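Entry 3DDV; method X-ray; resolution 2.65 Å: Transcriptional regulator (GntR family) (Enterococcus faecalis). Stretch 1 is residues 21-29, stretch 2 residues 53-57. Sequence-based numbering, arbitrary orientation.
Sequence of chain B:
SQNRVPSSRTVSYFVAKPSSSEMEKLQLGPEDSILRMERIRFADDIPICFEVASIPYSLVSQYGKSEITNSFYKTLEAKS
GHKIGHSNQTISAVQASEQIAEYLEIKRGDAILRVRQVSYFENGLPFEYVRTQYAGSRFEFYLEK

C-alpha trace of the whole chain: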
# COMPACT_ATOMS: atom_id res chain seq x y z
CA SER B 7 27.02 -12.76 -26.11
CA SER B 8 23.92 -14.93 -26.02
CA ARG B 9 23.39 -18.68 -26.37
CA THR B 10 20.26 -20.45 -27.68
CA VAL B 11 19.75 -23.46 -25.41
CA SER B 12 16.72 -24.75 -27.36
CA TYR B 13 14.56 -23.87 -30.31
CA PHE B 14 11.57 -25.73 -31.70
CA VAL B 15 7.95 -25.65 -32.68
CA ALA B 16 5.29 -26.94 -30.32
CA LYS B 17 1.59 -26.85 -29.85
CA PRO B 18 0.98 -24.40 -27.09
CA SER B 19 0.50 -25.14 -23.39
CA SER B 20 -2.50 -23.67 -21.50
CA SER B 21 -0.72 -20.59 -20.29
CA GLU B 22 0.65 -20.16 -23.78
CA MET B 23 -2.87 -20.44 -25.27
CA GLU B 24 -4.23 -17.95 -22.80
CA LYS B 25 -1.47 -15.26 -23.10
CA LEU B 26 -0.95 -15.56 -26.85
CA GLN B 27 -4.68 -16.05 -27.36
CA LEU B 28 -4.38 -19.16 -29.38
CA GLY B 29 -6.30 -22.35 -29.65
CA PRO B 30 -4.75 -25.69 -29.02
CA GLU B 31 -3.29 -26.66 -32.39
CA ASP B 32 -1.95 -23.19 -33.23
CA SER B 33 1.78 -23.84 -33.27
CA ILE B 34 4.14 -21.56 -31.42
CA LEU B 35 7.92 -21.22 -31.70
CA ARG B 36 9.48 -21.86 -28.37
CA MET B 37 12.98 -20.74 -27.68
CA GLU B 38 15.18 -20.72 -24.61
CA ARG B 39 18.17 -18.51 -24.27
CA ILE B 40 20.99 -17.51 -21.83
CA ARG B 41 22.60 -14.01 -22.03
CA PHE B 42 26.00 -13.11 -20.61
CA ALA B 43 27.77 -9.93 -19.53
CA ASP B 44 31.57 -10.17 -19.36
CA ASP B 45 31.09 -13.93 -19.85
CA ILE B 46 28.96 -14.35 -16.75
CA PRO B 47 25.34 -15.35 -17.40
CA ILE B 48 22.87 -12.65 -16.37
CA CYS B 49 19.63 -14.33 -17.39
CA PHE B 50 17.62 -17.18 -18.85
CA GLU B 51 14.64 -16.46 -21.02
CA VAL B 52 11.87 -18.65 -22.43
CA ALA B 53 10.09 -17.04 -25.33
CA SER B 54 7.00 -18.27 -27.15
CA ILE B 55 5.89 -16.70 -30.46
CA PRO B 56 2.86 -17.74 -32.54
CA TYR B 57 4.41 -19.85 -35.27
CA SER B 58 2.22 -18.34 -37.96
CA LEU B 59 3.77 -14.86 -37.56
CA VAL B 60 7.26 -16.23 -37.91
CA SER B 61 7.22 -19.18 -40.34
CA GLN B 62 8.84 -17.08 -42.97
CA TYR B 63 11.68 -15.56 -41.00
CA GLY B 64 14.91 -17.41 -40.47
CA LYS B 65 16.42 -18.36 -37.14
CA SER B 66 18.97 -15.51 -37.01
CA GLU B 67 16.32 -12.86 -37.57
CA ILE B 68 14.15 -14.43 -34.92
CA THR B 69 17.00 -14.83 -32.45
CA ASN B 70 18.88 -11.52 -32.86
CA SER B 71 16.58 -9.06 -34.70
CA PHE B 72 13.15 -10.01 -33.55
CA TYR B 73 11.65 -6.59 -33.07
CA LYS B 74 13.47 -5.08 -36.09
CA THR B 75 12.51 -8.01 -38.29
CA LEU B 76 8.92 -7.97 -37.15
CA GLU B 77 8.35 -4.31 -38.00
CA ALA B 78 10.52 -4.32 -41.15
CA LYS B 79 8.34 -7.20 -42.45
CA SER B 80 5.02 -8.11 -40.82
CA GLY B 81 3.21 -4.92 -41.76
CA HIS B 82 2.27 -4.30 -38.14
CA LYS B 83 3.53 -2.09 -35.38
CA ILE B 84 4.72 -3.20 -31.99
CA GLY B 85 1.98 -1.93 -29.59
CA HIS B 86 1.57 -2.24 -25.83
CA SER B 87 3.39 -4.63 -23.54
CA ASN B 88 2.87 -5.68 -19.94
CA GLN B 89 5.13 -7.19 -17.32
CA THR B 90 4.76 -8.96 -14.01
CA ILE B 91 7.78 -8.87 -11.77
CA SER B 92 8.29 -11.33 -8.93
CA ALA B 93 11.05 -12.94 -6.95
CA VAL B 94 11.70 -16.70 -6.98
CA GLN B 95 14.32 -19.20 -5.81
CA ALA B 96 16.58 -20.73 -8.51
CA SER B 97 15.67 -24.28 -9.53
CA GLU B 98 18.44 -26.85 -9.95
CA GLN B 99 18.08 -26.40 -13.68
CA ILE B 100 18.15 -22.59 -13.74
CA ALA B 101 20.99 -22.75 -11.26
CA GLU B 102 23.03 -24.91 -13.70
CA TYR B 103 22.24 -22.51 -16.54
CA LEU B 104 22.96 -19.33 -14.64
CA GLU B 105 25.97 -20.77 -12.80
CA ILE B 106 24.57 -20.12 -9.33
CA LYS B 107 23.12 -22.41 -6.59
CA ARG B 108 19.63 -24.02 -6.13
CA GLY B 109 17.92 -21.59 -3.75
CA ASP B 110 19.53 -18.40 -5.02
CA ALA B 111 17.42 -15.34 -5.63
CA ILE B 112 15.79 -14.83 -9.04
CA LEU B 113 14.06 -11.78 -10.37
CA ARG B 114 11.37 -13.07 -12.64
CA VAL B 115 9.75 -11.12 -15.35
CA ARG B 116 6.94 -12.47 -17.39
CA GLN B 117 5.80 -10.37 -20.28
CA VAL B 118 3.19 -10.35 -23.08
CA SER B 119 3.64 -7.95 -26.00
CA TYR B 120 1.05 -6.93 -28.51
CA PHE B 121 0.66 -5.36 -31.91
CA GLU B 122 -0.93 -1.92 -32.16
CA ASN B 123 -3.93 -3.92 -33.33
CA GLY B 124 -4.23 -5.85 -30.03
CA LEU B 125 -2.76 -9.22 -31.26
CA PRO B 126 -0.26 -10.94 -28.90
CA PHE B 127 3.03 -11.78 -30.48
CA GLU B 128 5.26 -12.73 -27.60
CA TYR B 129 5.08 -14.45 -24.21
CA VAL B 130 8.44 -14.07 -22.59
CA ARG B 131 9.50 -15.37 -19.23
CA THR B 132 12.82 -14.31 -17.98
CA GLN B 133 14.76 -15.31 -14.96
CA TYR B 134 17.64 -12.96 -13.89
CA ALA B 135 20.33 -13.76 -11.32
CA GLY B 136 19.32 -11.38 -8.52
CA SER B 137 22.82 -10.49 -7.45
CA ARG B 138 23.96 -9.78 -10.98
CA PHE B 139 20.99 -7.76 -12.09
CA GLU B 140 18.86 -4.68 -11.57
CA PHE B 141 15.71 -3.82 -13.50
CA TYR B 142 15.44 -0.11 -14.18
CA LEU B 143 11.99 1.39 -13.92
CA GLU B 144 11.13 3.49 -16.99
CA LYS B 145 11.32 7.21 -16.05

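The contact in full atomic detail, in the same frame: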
# COMPACT_ATOMS: atom_id res chain seq x y z
N SER B 21 -1.06 -21.96 -20.56
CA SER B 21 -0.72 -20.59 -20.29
C SER B 21 -0.33 -19.95 -21.63
O SER B 21 -0.61 -18.77 -21.87
CB SER B 21 0.34 -20.46 -19.20
OG SER B 21 1.61 -20.57 -19.73
N GLU B 22 0.27 -20.73 -22.52
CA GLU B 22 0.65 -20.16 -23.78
C GLU B 22 -0.60 -19.84 -24.60
O GLU B 22 -0.65 -18.83 -25.27
CB GLU B 22 1.63 -21.08 -24.52
CG GLU B 22 3.01 -21.09 -23.87
CD GLU B 22 3.99 -22.07 -24.50
OE1 GLU B 22 3.55 -23.05 -25.12
OE2 GLU B 22 5.21 -21.87 -24.36
N MET B 23 -1.62 -20.69 -24.53
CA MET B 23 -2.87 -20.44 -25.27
C MET B 23 -3.51 -19.15 -24.77
O MET B 23 -3.90 -18.28 -25.53
CB MET B 23 -3.84 -21.59 -25.08
CG MET B 23 -3.41 -22.85 -25.81
SD MET B 23 -4.52 -24.25 -25.54
CE MET B 23 -6.04 -23.43 -26.02
N GLU B 24 -3.59 -19.05 -23.46
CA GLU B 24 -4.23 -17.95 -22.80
C GLU B 24 -3.53 -16.59 -23.13
O GLU B 24 -4.19 -15.67 -23.63
CB GLU B 24 -4.25 -18.28 -21.29
CG GLU B 24 -5.21 -17.47 -20.41
CD GLU B 24 -4.51 -16.55 -19.43
OE1 GLU B 24 -3.28 -16.32 -19.56
OE2 GLU B 24 -5.20 -16.04 -18.53
N LYS B 25 -2.22 -16.50 -22.90
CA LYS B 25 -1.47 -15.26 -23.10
C LYS B 25 -1.30 -14.88 -24.57
O LYS B 25 -1.19 -13.71 -24.90
CB LYS B 25 -0.05 -15.36 -22.54
CG LYS B 25 0.08 -15.84 -21.14
CD LYS B 25 -0.27 -14.80 -20.10
CE LYS B 25 -0.09 -15.41 -18.72
NZ LYS B 25 -0.65 -14.52 -17.67
N LEU B 26 -1.17 -15.86 -25.45
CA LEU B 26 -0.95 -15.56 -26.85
C LEU B 26 -2.27 -15.62 -27.60
O LEU B 26 -2.34 -15.32 -28.79
CB LEU B 26 0.08 -16.51 -27.46
CG LEU B 26 1.54 -16.34 -27.05
CD1 LEU B 26 2.45 -17.36 -27.79
CD2 LEU B 26 1.99 -14.92 -27.33
N GLN B 27 -3.32 -16.01 -26.86
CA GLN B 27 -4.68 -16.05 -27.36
C GLN B 27 -4.71 -16.90 -28.57
O GLN B 27 -4.80 -16.41 -29.68
CB GLN B 27 -5.19 -14.65 -27.67
CG GLN B 27 -5.64 -13.86 -26.46
CD GLN B 27 -5.62 -12.37 -26.77
OE1 GLN B 27 -5.93 -11.98 -27.91
NE2 GLN B 27 -5.23 -11.53 -25.80
N LEU B 28 -4.57 -18.20 -28.33
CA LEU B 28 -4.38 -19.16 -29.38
C LEU B 28 -5.11 -20.39 -28.95
O LEU B 28 -5.23 -20.70 -27.77
CB LEU B 28 -2.91 -19.53 -29.54
CG LEU B 28 -1.84 -18.55 -30.06
CD1 LEU B 28 -0.47 -19.18 -29.85
CD2 LEU B 28 -2.03 -18.22 -31.53
N GLY B 29 -5.61 -21.12 -29.93
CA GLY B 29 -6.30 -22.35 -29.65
C GLY B 29 -5.26 -23.44 -29.51
O GLY B 29 -4.07 -23.25 -29.89
N ALA B 53 10.96 -17.86 -24.54
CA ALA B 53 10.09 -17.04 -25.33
C ALA B 53 9.21 -17.92 -26.23
O ALA B 53 9.68 -18.86 -26.85
CB ALA B 53 10.90 -16.05 -26.13
N SER B 54 7.93 -17.58 -26.28
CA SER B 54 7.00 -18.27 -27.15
C SER B 54 6.32 -17.29 -28.11
O SER B 54 5.72 -16.33 -27.69
CB SER B 54 5.97 -19.04 -26.32
OG SER B 54 6.52 -20.23 -25.78
N ILE B 55 6.42 -17.56 -29.40
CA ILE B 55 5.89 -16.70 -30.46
C ILE B 55 4.93 -17.56 -31.31
O ILE B 55 5.24 -18.68 -31.62
CB ILE B 55 7.04 -16.19 -31.34
CG1 ILE B 55 8.04 -15.43 -30.48
CG2 ILE B 55 6.52 -15.32 -32.49
CD1 ILE B 55 9.44 -15.67 -30.84
N PRO B 56 3.76 -17.02 -31.66
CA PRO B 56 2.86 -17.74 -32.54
C PRO B 56 3.62 -18.14 -33.77
O PRO B 56 4.30 -17.29 -34.33
CB PRO B 56 1.81 -16.68 -32.86
CG PRO B 56 1.79 -15.83 -31.67
CD PRO B 56 3.20 -15.73 -31.23
N TYR B 57 3.55 -19.41 -34.18
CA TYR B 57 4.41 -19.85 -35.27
C TYR B 57 3.96 -19.21 -36.57
O TYR B 57 4.75 -19.04 -37.47
CB TYR B 57 4.48 -21.38 -35.43
CG TYR B 57 5.54 -21.84 -36.42
CD1 TYR B 57 6.81 -21.32 -36.35
CD2 TYR B 57 5.28 -22.78 -37.43
CE1 TYR B 57 7.81 -21.68 -37.23
CE2 TYR B 57 6.31 -23.17 -38.33
CZ TYR B 57 7.58 -22.59 -38.20
OH TYR B 57 8.68 -22.86 -39.00

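How do the two backbones meet? The end of a helix, residues 21-26, lies across part of a strand, residues 53-56, with their N-to-C directions 61° apart and their axes 9.8 Å apart at closest approach. That spacing leaves room for side chains between them, and no backbone hydrogen bond joins the two. The CA atoms of Glu22 and Ser54 are 7.4 Å apart, those of Leu26 and Pro56 7.2 Å. Glu22 and Leu26 are one helical turn apart, linked by the bond from Leu26 N to Glu22 O (3.0 Å), so both direct their CA-to-CB bonds toward the strand.

What polar link is made? Ser54 OG donates a hydrogen bond to Glu22 OE2 across a short 2.5 Å. The m, t rotamer of Glu22 extends its carboxylate to the serine, whose own CA-to-CB bond points toward the helix. Both residues are buried, where a carboxylate needs hydrogen-bonding partners; the small serine supplies one without filling much space.

What packs beside this bond? Leu26, also m, t, inserts its branched end against the strand: CD1 lies 3.9 Å from Pro56 CD and 3.4 Å from the backbone O of Ser54. A compact, apolar leucine suits this buried position, and the proline ring offers it a matching hydrocarbon surface. Ile55, by contrast, points away, as strand alternation would predict.

How does the chain beyond the helix contribute? Gln27 leaves helical geometry with positive phi (57°) and remains exposed, while Leu28 N bonds to Met23 O at 2.9 Å. Leu28 then turns its side chain toward the strand, bringing CD2 within 4.3 Å of Pro56 CB. Pro56 thus meets both leucines, and the whole contact buries a modest 234 Å², counting both sides.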